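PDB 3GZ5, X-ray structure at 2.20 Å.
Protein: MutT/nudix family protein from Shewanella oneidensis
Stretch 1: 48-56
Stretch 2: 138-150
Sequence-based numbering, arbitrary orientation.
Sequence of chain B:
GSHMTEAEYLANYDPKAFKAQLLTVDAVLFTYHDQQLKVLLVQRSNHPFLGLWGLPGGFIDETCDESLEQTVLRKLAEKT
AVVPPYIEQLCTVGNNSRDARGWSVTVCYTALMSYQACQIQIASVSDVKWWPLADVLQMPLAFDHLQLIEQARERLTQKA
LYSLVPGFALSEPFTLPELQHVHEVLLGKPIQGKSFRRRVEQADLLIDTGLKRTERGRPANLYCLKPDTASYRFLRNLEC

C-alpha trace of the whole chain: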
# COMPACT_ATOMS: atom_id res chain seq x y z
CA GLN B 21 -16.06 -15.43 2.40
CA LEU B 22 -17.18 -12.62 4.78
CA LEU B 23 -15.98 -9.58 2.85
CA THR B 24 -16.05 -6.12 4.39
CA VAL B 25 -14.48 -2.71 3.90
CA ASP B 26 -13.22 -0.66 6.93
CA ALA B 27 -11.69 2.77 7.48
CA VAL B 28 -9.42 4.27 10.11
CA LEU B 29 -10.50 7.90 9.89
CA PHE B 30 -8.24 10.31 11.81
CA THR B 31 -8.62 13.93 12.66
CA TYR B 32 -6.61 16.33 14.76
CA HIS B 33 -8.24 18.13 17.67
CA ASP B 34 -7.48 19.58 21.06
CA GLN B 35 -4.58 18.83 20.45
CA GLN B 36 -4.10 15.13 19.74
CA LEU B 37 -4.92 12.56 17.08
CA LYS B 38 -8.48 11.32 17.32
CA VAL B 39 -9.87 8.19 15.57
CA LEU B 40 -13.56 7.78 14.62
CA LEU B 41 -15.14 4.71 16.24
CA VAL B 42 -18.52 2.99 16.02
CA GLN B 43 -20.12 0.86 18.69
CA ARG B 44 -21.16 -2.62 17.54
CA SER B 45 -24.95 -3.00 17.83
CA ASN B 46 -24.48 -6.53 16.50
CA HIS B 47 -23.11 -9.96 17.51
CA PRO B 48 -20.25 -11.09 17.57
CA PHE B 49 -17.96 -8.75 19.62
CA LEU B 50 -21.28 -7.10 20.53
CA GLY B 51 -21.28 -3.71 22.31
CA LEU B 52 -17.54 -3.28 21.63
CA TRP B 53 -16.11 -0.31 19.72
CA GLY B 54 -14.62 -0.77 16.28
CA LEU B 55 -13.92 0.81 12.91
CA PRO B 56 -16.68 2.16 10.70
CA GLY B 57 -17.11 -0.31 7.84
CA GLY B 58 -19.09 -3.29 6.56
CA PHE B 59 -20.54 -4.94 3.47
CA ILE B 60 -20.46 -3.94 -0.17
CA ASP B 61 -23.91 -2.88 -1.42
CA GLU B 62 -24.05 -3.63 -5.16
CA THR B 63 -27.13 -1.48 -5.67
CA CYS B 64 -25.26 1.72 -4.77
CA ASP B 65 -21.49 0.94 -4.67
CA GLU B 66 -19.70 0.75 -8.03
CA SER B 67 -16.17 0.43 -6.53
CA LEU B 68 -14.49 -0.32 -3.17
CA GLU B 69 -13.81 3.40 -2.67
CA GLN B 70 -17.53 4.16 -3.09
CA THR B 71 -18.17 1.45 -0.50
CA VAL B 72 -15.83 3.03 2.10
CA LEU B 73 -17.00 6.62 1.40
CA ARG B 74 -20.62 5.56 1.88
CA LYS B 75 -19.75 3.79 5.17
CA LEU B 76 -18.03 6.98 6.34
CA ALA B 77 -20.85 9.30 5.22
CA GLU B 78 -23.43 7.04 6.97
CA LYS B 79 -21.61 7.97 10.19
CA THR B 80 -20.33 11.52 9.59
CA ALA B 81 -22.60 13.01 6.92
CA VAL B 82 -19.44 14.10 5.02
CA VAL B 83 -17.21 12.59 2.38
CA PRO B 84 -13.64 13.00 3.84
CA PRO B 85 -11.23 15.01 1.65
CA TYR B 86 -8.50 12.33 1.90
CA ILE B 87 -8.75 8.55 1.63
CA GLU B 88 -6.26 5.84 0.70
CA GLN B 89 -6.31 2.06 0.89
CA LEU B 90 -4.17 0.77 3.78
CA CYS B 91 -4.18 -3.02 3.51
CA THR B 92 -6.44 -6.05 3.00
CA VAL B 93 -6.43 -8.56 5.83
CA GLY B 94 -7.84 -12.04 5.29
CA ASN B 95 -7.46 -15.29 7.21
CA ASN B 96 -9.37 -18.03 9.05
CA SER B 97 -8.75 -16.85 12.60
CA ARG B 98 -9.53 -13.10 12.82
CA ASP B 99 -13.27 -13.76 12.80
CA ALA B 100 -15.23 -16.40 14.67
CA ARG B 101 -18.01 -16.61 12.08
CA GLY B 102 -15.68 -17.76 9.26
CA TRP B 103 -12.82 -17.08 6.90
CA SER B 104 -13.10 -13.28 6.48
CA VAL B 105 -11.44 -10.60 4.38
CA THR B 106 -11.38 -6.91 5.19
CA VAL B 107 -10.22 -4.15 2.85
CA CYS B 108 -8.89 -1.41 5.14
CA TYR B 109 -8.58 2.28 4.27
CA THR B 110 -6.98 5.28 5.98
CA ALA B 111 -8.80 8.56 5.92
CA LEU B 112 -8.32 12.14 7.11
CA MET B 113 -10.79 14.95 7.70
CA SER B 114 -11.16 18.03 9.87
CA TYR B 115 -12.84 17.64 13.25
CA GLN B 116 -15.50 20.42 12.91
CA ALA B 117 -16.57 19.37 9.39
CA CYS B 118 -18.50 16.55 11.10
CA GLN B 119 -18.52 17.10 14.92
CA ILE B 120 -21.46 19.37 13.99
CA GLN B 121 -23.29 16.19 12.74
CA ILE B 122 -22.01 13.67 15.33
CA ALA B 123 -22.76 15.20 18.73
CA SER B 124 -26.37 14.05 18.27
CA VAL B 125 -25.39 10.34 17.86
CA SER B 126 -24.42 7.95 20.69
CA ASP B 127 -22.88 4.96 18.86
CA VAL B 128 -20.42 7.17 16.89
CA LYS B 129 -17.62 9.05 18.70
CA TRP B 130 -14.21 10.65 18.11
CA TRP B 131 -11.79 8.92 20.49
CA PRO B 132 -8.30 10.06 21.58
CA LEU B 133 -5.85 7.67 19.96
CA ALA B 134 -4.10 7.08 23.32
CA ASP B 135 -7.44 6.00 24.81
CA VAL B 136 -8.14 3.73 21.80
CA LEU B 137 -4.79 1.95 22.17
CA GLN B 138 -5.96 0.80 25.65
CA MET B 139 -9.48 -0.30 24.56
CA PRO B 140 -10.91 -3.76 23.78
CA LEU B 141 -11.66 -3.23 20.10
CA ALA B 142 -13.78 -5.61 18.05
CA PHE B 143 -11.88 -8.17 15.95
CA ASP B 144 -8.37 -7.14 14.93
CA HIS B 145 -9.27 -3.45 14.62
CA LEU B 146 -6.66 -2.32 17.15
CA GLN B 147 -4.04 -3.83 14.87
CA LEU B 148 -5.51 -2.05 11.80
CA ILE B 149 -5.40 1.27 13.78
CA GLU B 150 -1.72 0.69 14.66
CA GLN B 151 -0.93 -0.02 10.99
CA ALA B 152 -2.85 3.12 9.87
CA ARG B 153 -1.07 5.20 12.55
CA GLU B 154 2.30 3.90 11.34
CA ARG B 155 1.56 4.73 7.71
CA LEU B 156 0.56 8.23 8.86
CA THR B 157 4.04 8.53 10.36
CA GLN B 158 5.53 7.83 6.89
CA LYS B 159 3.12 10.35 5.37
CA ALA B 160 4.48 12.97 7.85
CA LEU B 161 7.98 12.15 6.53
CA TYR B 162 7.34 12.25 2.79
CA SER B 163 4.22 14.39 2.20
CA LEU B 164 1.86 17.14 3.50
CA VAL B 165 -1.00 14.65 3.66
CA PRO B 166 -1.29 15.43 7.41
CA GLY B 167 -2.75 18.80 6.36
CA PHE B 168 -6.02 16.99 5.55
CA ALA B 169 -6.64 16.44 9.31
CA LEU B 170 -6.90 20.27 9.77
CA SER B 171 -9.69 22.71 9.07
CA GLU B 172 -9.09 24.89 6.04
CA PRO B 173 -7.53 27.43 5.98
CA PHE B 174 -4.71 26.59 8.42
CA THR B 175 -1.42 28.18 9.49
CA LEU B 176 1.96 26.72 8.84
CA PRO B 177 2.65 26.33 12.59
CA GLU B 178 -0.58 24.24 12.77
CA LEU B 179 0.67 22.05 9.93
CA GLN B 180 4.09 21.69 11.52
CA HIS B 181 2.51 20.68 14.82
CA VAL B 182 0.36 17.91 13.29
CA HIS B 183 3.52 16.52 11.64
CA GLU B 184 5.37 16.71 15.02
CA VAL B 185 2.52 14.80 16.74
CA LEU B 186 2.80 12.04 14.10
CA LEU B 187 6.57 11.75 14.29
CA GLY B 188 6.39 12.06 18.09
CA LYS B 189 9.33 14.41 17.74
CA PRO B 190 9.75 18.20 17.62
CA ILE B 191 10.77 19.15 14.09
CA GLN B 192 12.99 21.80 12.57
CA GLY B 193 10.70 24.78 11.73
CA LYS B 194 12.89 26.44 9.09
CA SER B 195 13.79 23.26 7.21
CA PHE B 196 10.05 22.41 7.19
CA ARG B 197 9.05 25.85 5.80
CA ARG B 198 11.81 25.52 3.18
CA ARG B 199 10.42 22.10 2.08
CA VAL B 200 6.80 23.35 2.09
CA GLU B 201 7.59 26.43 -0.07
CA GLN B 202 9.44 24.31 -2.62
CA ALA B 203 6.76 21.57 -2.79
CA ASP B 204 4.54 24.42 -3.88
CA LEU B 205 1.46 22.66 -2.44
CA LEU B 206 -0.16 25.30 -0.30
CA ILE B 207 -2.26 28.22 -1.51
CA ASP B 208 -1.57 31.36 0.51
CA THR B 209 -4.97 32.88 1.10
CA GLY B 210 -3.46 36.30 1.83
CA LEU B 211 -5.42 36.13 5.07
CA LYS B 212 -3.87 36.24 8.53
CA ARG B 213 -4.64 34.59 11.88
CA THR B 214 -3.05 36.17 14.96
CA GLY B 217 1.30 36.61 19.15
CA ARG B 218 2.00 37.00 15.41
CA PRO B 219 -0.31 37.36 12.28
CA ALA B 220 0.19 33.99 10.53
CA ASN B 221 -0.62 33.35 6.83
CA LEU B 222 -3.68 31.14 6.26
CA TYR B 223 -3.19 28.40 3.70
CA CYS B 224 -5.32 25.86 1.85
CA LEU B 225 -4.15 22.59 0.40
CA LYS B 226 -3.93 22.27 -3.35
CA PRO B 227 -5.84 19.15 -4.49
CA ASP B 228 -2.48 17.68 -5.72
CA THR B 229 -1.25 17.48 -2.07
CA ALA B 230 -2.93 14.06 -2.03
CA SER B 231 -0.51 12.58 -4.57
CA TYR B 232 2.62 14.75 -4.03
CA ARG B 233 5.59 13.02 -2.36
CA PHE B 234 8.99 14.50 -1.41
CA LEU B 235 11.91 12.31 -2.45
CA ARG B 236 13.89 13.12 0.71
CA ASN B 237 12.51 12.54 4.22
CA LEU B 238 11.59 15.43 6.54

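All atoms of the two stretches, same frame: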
# COMPACT_ATOMS: atom_id res chain seq x y z
N PRO B 48 -21.07 -10.84 16.38
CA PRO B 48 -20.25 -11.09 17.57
C PRO B 48 -19.63 -9.80 18.12
O PRO B 48 -20.13 -8.70 17.80
CB PRO B 48 -19.16 -12.04 17.04
CG PRO B 48 -19.00 -11.67 15.62
CD PRO B 48 -20.35 -11.21 15.15
N PHE B 49 -18.59 -9.91 18.95
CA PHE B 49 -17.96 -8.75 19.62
C PHE B 49 -18.98 -7.63 19.84
O PHE B 49 -18.72 -6.46 19.57
CB PHE B 49 -16.77 -8.22 18.81
CG PHE B 49 -15.59 -9.15 18.78
CD1 PHE B 49 -15.26 -9.81 17.61
CD2 PHE B 49 -14.81 -9.35 19.91
CE1 PHE B 49 -14.18 -10.68 17.56
CE2 PHE B 49 -13.70 -10.22 19.89
CZ PHE B 49 -13.38 -10.89 18.70
N LEU B 50 -20.15 -8.01 20.34
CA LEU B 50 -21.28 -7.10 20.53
C LEU B 50 -20.97 -6.05 21.61
O LEU B 50 -20.23 -6.32 22.58
CB LEU B 50 -22.53 -7.92 20.85
CG LEU B 50 -23.71 -7.26 21.58
CD1 LEU B 50 -24.64 -6.57 20.60
CD2 LEU B 50 -24.43 -8.32 22.42
N GLY B 51 -21.53 -4.85 21.42
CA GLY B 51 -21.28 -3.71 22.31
C GLY B 51 -19.88 -3.11 22.31
O GLY B 51 -19.67 -2.05 22.89
N LEU B 52 -18.92 -3.79 21.69
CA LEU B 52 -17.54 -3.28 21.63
C LEU B 52 -17.40 -2.18 20.58
O LEU B 52 -18.20 -2.10 19.65
CB LEU B 52 -16.54 -4.42 21.38
CG LEU B 52 -16.39 -5.46 22.49
CD1 LEU B 52 -15.69 -6.71 22.00
CD2 LEU B 52 -15.63 -4.88 23.67
N TRP B 53 -16.38 -1.33 20.73
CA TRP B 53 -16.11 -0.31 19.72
C TRP B 53 -15.22 -0.86 18.62
O TRP B 53 -14.41 -1.75 18.85
CB TRP B 53 -15.51 0.96 20.32
CG TRP B 53 -16.48 1.66 21.22
CD1 TRP B 53 -16.73 1.35 22.52
CD2 TRP B 53 -17.35 2.75 20.88
NE1 TRP B 53 -17.71 2.18 23.02
CE2 TRP B 53 -18.10 3.05 22.04
CE3 TRP B 53 -17.56 3.50 19.72
CZ2 TRP B 53 -19.04 4.08 22.08
CZ3 TRP B 53 -18.50 4.53 19.75
CH2 TRP B 53 -19.23 4.81 20.93
N GLY B 54 -15.41 -0.34 17.42
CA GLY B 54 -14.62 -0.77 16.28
C GLY B 54 -14.72 0.23 15.15
O GLY B 54 -15.48 1.20 15.22
N LEU B 55 -13.97 -0.04 14.10
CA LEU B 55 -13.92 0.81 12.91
C LEU B 55 -15.27 0.92 12.23
O LEU B 55 -16.04 -0.06 12.19
CB LEU B 55 -12.88 0.26 11.92
CG LEU B 55 -11.47 0.05 12.46
CD1 LEU B 55 -10.54 -0.58 11.41
CD2 LEU B 55 -10.92 1.37 12.97
N PRO B 56 -15.57 2.10 11.64
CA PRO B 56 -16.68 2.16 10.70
C PRO B 56 -16.33 1.29 9.49
O PRO B 56 -15.14 1.19 9.12
CB PRO B 56 -16.76 3.64 10.32
CG PRO B 56 -15.44 4.21 10.71
CD PRO B 56 -14.89 3.40 11.81
N GLN B 138 -5.69 1.57 24.43
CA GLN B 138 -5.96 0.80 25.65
C GLN B 138 -7.40 0.24 25.74
O GLN B 138 -7.86 -0.13 26.82
CB GLN B 138 -5.63 1.63 26.91
CG GLN B 138 -4.18 1.51 27.37
CD GLN B 138 -3.20 2.27 26.49
OE1 GLN B 138 -3.33 3.48 26.30
NE2 GLN B 138 -2.19 1.56 25.98
N MET B 139 -8.09 0.19 24.61
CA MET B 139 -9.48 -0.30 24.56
C MET B 139 -9.57 -1.73 24.01
O MET B 139 -8.65 -2.19 23.32
CB MET B 139 -10.37 0.64 23.75
CG MET B 139 -11.07 1.71 24.54
SD MET B 139 -11.62 3.08 23.50
CE MET B 139 -13.32 2.66 23.13
N PRO B 140 -10.67 -2.45 24.35
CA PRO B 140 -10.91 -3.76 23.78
C PRO B 140 -11.70 -3.62 22.48
O PRO B 140 -12.94 -3.57 22.49
CB PRO B 140 -11.74 -4.46 24.87
CG PRO B 140 -12.48 -3.35 25.57
CD PRO B 140 -11.73 -2.06 25.31
N LEU B 141 -10.98 -3.51 21.37
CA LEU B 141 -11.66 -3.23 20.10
C LEU B 141 -12.12 -4.53 19.46
O LEU B 141 -11.43 -5.55 19.55
CB LEU B 141 -10.77 -2.42 19.15
CG LEU B 141 -10.30 -1.06 19.70
CD1 LEU B 141 -9.55 -0.30 18.64
CD2 LEU B 141 -11.45 -0.22 20.24
N ALA B 142 -13.29 -4.48 18.84
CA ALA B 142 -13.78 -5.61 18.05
C ALA B 142 -12.68 -6.15 17.10
O ALA B 142 -11.83 -5.40 16.61
CB ALA B 142 -15.02 -5.22 17.28
N PHE B 143 -12.71 -7.46 16.91
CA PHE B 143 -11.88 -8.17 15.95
C PHE B 143 -10.41 -7.81 16.09
O PHE B 143 -9.85 -7.87 17.20
CB PHE B 143 -12.38 -7.92 14.53
CG PHE B 143 -13.85 -8.23 14.32
CD1 PHE B 143 -14.28 -9.53 14.09
CD2 PHE B 143 -14.79 -7.21 14.31
CE1 PHE B 143 -15.64 -9.82 13.88
CE2 PHE B 143 -16.15 -7.48 14.10
CZ PHE B 143 -16.57 -8.79 13.88
N ASP B 144 -9.79 -7.45 14.97
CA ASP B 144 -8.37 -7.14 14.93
C ASP B 144 -8.19 -5.65 14.66
O ASP B 144 -7.12 -5.22 14.21
CB ASP B 144 -7.64 -7.99 13.86
CG ASP B 144 -8.20 -7.77 12.43
OD1 ASP B 144 -9.26 -7.13 12.26
OD2 ASP B 144 -7.57 -8.26 11.48
N HIS B 145 -9.23 -4.87 14.94
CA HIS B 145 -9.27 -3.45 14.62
C HIS B 145 -8.21 -2.58 15.31
O HIS B 145 -7.77 -1.56 14.75
CB HIS B 145 -10.66 -2.89 14.88
CG HIS B 145 -11.70 -3.39 13.94
ND1 HIS B 145 -12.98 -2.88 13.91
CD2 HIS B 145 -11.67 -4.37 12.99
CE1 HIS B 145 -13.69 -3.52 12.99
NE2 HIS B 145 -12.91 -4.41 12.41
N LEU B 146 -7.78 -2.98 16.51
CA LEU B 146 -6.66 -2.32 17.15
C LEU B 146 -5.41 -2.41 16.29
O LEU B 146 -4.64 -1.45 16.18
CB LEU B 146 -6.37 -2.90 18.54
CG LEU B 146 -5.14 -2.27 19.23
CD1 LEU B 146 -5.36 -0.76 19.42
CD2 LEU B 146 -4.83 -2.94 20.57
N GLN B 147 -5.20 -3.57 15.69
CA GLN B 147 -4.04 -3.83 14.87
C GLN B 147 -4.08 -3.02 13.57
O GLN B 147 -3.05 -2.50 13.14
CB GLN B 147 -3.98 -5.32 14.58
CG GLN B 147 -2.64 -5.86 14.16
CD GLN B 147 -2.61 -7.38 14.21
OE1 GLN B 147 -3.45 -8.01 14.88
NE2 GLN B 147 -1.65 -7.99 13.50
N LEU B 148 -5.27 -2.91 12.97
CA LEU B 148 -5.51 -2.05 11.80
C LEU B 148 -5.25 -0.56 12.11
O LEU B 148 -4.67 0.15 11.30
CB LEU B 148 -6.94 -2.26 11.26
CG LEU B 148 -7.29 -3.60 10.60
CD1 LEU B 148 -8.76 -3.65 10.27
CD2 LEU B 148 -6.45 -3.90 9.32
N ILE B 149 -5.68 -0.10 13.29
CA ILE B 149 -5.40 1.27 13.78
C ILE B 149 -3.90 1.54 13.91
O ILE B 149 -3.40 2.54 13.39
CB ILE B 149 -6.22 1.60 15.07
CG1 ILE B 149 -7.70 1.65 14.71
CG2 ILE B 149 -5.82 2.95 15.68
CD1 ILE B 149 -8.64 1.56 15.86
N GLU B 150 -3.18 0.62 14.55
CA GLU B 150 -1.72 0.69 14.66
C GLU B 150 -0.99 0.75 13.29
O GLU B 150 -0.02 1.49 13.12
CB GLU B 150 -1.18 -0.52 15.44
CG GLU B 150 -1.64 -0.59 16.90
CD GLU B 150 -1.10 -1.83 17.64
OE1 GLU B 150 -0.54 -2.74 16.98
OE2 GLU B 150 -1.23 -1.87 18.90

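Packing of stretch 48-56 against stretch 138-150, two segments whose touching residues are at least 86 apart in sequence and that together bury 637 Å². Leu55, the residue most covered by the partner stretch, points toward the helix that starts at His145: its CD1 lies 3.7 Å from Leu148 CD1 and its CD2 3.7 Å from Ile149 CG1, so the two methyls reach different helix residues. Leu55 CD1 also sits over the face of the His145 imidazole, 4.2 Å from the ring centroid, a CH-pi contact. A second apolar cluster forms around Phe49, which presents its ring edge to the face of Phe143 (centroids 4.9 Å apart, planes at 64°), while Phe49 CB touches Ala142 CB at 3.8 Å. Pro48, which follows a cis peptide bond, adds its CG 4.2 Å from Phe143 CZ. Leu52 and Trp53 carry the contact toward the start of the second stretch: Leu52 CD2 approaches Pro140 CG at 4.0 Å, and Trp53 CD1 meets the Met139 CE methyl at 3.7 Å. Two turns shape these surfaces, type II from Phe49 to Leu52, closed by a weak Leu52 N to Phe49 O bond, and type II' from Ala142 to His145, closed by His145 N to Ala142 O at 3.1 Å. Between the stretches, Trp53 and Gly54 run beside Leu141 and Ala142, with CA atoms 5.3 and 5.2 Å apart in the pairs Trp53-Leu141 and Gly54-Ala142. Here Ala142 N donates to Trp53 O (3.0 Å, 160°), and the same carbonyl oxygen receives a CA-H...O contact from Leu141 CA at 3.4 Å. The other cross-stretch hydrogen bond runs from Leu55 N to His145 ND1 (3.0 Å, 157°), so ND1 acts as acceptor and carries no proton in this bond. Gly54 makes this approach possible: a CB there would stand 2.9 Å from His145 ND1, a clash.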